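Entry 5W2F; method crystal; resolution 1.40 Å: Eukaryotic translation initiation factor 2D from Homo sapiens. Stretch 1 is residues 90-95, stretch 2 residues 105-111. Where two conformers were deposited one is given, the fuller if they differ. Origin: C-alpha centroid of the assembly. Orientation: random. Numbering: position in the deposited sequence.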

ATOM      1  N   LEU A  90       3.691   4.709  11.575  1.00 20.67           N
ATOM      2  CA  LEU A  90       4.176   3.520  10.888  1.00 21.51           C
ATOM      3  C   LEU A  90       4.207   3.745   9.381  1.00 20.40           C
ATOM      4  O   LEU A  90       3.477   4.599   8.847  1.00 22.91           O
ATOM      5  N   GLN A  91       5.066   2.988   8.692  1.00 20.98           N
ATOM      6  CA  GLN A  91       5.148   3.089   7.233  1.00 22.72           C
ATOM      7  C   GLN A  91       4.035   2.285   6.583  1.00 20.84           C
ATOM      8  O   GLN A  91       3.837   1.130   6.957  1.00 22.25           O
ATOM      9  N   PRO A  92       3.290   2.880   5.630  1.00 22.20           N
ATOM     10  CA  PRO A  92       2.246   2.102   4.962  1.00 22.63           C
ATOM     11  C   PRO A  92       2.847   0.965   4.148  1.00 20.67           C
ATOM     12  O   PRO A  92       3.970   1.078   3.597  1.00 21.69           O
ATOM     13  N   ALA A  93       2.095  -0.121   4.071  1.00 20.57           N
ATOM     14  CA  ALA A  93       2.521  -1.281   3.316  1.00 19.39           C
ATOM     15  C   ALA A  93       1.280  -2.080   2.972  1.00 18.42           C
ATOM     16  O   ALA A  93       0.176  -1.753   3.426  1.00 20.33           O
ATOM     17  N   TYR A  94       1.434  -3.119   2.182  1.00 17.81           N
ATOM     18  CA  TYR A  94       0.311  -3.981   1.840  1.00 18.58           C
ATOM     19  C   TYR A  94       0.818  -5.292   1.298  1.00 17.75           C
ATOM     20  O   TYR A  94       1.998  -5.421   0.990  1.00 19.70           O
ATOM     21  N   GLN A  95      -0.080  -6.262   1.206  1.00 18.07           N
ATOM     22  CA  GLN A  95       0.250  -7.590   0.733  1.00 18.68           C
ATOM     23  C   GLN A  95      -0.686  -7.970  -0.397  1.00 19.85           C
ATOM     24  O   GLN A  95      -1.915  -7.903  -0.243  1.00 21.51           O
ATOM     25  N   VAL A 105       4.786  -8.807  -0.339  1.00 17.17           N
ATOM     26  CA  VAL A 105       4.710  -7.611   0.491  1.00 17.70           C
ATOM     27  C   VAL A 105       5.261  -6.405  -0.285  1.00 17.47           C
ATOM     28  O   VAL A 105       6.313  -6.486  -0.933  1.00 17.72           O
ATOM     29  N   LYS A 106       4.554  -5.285  -0.189  1.00 17.15           N
ATOM     30  CA  LYS A 106       4.972  -4.036  -0.787  1.00 17.74           C
ATOM     31  C   LYS A 106       4.982  -2.946   0.269  1.00 17.75           C
ATOM     32  O   LYS A 106       4.096  -2.896   1.126  1.00 19.29           O
ATOM     33  N   LYS A 107       5.970  -2.061   0.183  1.00 18.52           N
ATOM     34  CA  LYS A 107       5.995  -0.833   0.976  1.00 21.23           C
ATOM     35  C   LYS A 107       5.360   0.310   0.189  1.00 22.20           C
ATOM     36  O   LYS A 107       5.533   0.440  -1.026  1.00 27.94           O
ATOM     37  N   GLY A 108       4.638   1.143   0.914  1.00 21.57           N
ATOM     38  CA  GLY A 108       4.006   2.321   0.366  1.00 23.40           C
ATOM     39  C   GLY A 108       2.505   2.231   0.433  1.00 23.32           C
ATOM     40  O   GLY A 108       1.929   1.203   0.778  1.00 23.77           O
ATOM     41  N   ARG A 109       1.873   3.340   0.119  1.00 25.15           N
ATOM     42  CA  ARG A 109       0.433   3.380  -0.001  1.00 27.16           C
ATOM     43  C   ARG A 109       0.022   2.630  -1.248  1.00 24.11           C
ATOM     44  O   ARG A 109       0.763   2.571  -2.239  1.00 28.62           O
ATOM     45  N   ILE A 110      -1.153   2.022  -1.175  1.00 24.80           N
ATOM     46  CA  ILE A 110      -1.716   1.319  -2.308  1.00 24.61           C
ATOM     47  C   ILE A 110      -1.993   2.422  -3.359  1.00 26.89           C
ATOM     48  O   ILE A 110      -2.530   3.490  -3.025  1.00 32.50           O
ATOM     49  N   CYS A 111      -1.518   2.185  -4.578  1.00 21.55           N
ATOM     50  CA  CYS A 111      -1.799   3.035  -5.730  0.65 20.51           C
ATOM     51  C   CYS A 111      -2.532   2.160  -6.738  1.00 19.83           C
ATOM     52  O   CYS A 111      -2.284   0.966  -6.806  1.00 21.41           O
TER

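The most striking feature of this contact is the ring of Tyr94, which is held between Lys106 and Ile110, with an aliphatic carbon over each face. Its chi1 is p (58°) and its chi2 is -84°, so although CA-to-CB points to one face of the sheet, the ring comes nearer the other stretch. Lys106 CB sits over one ring face, 3.4 Å from Tyr94 CZ, and Ile110 CG1 (chi1 m, chi2 t) covers the opposite face, 3.6 Å from Tyr94 CD1; both are CH-pi contacts. A flat aromatic suits this slot, because its faces accept methylenes while its edge meets Gly108 O, 3.4 Å from Tyr94 CD1. Water 2 donates to Tyr94 OH (2.7 Å) and to Arg109 O (2.9 Å), and accepts a weak bond from Cys111 N (3.1 Å).

Lys106 and Tyr94 form an antiparallel hydrogen-bonded pair: Tyr94 N to Lys106 O is 2.9 Å, and Lys106 N to Tyr94 O 2.8 Å. The backbone sets Lys106 CB over the ring; chi1 and chi2, both m, then carry the chain so that its end leads away.

Ala93, Lys107, Gln95 and Val105 point to the other face. Ala93 CB lies 4.2 Å from Lys107 CA. The end of Lys107 (chi1 m, chi2 t, chi3 p) comes nearer the other stretch and reaches Gln91 (chi1 m, chi2 t), which points toward stretch 2; Lys107 NZ donates to Gln91 OE1 at 2.9 Å, two long side chains spanning the gap.

Gly108 N donates to Pro92 O (2.8 Å). At phi 115° and psi 171°, a CB on Gly108 would jam against the preceding carbonyl, which calls for glycine. Water 1 donates to Ala93 O (2.9 Å) and weakly to Gly108 O (3.4 Å), with more acceptors in reach than protons. Pro92 points toward stretch 2; Arg109 (chi1 m, chi2 t) starts away, but its guanidinium returns face-on, NH1 3.7 Å from Pro92 CB.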

ATOM      1  CB  LEU A  90       3.302   2.322  11.232  1.00 21.52           C
ATOM      2  CG  LEU A  90       3.478   1.795  12.666  1.00 21.63           C
ATOM      3  CD1 LEU A  90       2.314   0.939  13.100  1.00 23.05           C
ATOM      4  CD2 LEU A  90       4.763   0.989  12.780  1.00 26.14           C
ATOM      5  CB  GLN A  91       6.494   2.598   6.759  1.00 25.43           C
ATOM      6  CG  GLN A  91       7.674   3.425   7.244  1.00 31.53           C
ATOM      7  CD  GLN A  91       9.015   2.800   6.887  1.00 36.80           C
ATOM      8  OE1 GLN A  91       9.150   1.572   6.788  1.00 46.27           O
ATOM      9  NE2 GLN A  91      10.019   3.639   6.727  1.00 48.61           N
ATOM     10  CB  PRO A  92       1.591   3.111   4.012  1.00 26.04           C
ATOM     11  CG  PRO A  92       2.629   4.148   3.801  1.00 31.38           C
ATOM     12  CD  PRO A  92       3.341   4.252   5.116  1.00 26.31           C
ATOM     13  CB  ALA A  93       3.509  -2.076   4.141  1.00 19.85           C
ATOM     14  CB  TYR A  94      -0.652  -3.320   0.848  1.00 18.69           C
ATOM     15  CG  TYR A  94      -0.008  -2.885  -0.459  1.00 18.67           C
ATOM     16  CD1 TYR A  94       0.647  -1.658  -0.571  1.00 18.77           C
ATOM     17  CD2 TYR A  94      -0.063  -3.698  -1.577  1.00 16.79           C
ATOM     18  CE1 TYR A  94       1.241  -1.268  -1.767  1.00 17.05           C
ATOM     19  CE2 TYR A  94       0.511  -3.304  -2.782  1.00 17.47           C
ATOM     20  CZ  TYR A  94       1.162  -2.097  -2.880  1.00 16.38           C
ATOM     21  OH  TYR A  94       1.748  -1.687  -4.059  1.00 18.72           O
ATOM     22  CB  GLN A  95       0.131  -8.605   1.859  1.00 20.16           C
ATOM     23  CG  GLN A  95       0.454 -10.029   1.439  1.00 20.97           C
ATOM     24  CD  GLN A  95       0.202 -10.992   2.565  1.00 24.78           C
ATOM     25  OE1 GLN A  95       1.056 -11.197   3.416  1.00 33.34           O
ATOM     26  NE2 GLN A  95      -0.988 -11.559   2.590  1.00 29.58           N
ATOM     27  CB  VAL A 105       5.490  -7.821   1.799  1.00 20.20           C
ATOM     28  CG1 VAL A 105       5.470  -6.558   2.647  1.00 22.96           C
ATOM     29  CG2 VAL A 105       4.919  -9.015   2.558  1.00 24.40           C
ATOM     30  CB  LYS A 106       3.985  -3.662  -1.865  1.00 18.25           C
ATOM     31  CG  LYS A 106       4.033  -4.550  -3.095  1.00 18.64           C
ATOM     32  CD  LYS A 106       5.235  -4.177  -3.956  1.00 19.41           C
ATOM     33  CE  LYS A 106       5.371  -5.042  -5.168  1.00 18.58           C
ATOM     34  NZ  LYS A 106       6.503  -4.608  -6.015  1.00 18.02           N
ATOM     35  CB  LYS A 107       7.399  -0.490   1.373  1.00 25.32           C
ATOM     36  CG  LYS A 107       7.951  -1.504   2.335  1.00 27.61           C
ATOM     37  CD  LYS A 107       9.319  -1.106   2.847  1.00 34.50           C
ATOM     38  CE  LYS A 107       9.238   0.045   3.828  1.00 41.54           C
ATOM     39  NZ  LYS A 107      10.443   0.064   4.689  1.00 46.83           N
ATOM     40  CB  ARG A 109      -0.062   4.824  -0.029  1.00 31.78           C
ATOM     41  CG  ARG A 109       0.318   5.560   1.248  1.00 41.30           C
ATOM     42  CD  ARG A 109      -0.608   6.712   1.576  1.00 51.28           C
ATOM     43  NE  ARG A 109      -0.225   7.314   2.851  1.00 59.48           N
ATOM     44  CZ  ARG A 109      -0.465   6.794   4.061  1.00 59.95           C
ATOM     45  NH1 ARG A 109      -1.116   5.636   4.219  1.00 58.12           N
ATOM     46  NH2 ARG A 109      -0.050   7.451   5.136  1.00 66.30           N
ATOM     47  CB  ILE A 110      -3.004   0.532  -1.928  1.00 29.01           C
ATOM     48  CG1 ILE A 110      -2.733  -0.470  -0.779  1.00 30.94           C
ATOM     49  CG2 ILE A 110      -3.538  -0.227  -3.138  1.00 34.35           C
ATOM     50  CD1 ILE A 110      -3.951  -0.931  -0.010  1.00 34.66           C
ATOM     51  CB  CYS A 111      -0.497   3.544  -6.357  0.65 21.65           C
ATOM     52  SG  CYS A 111       0.709   2.264  -6.806  0.65 24.21           S
TER
HETATM   53  O   HOH W   1      -0.983   0.732   2.399  1.00 43.24           O
HETATM   54  O   HOH W   2       1.326   0.949  -4.519  1.00 48.83           O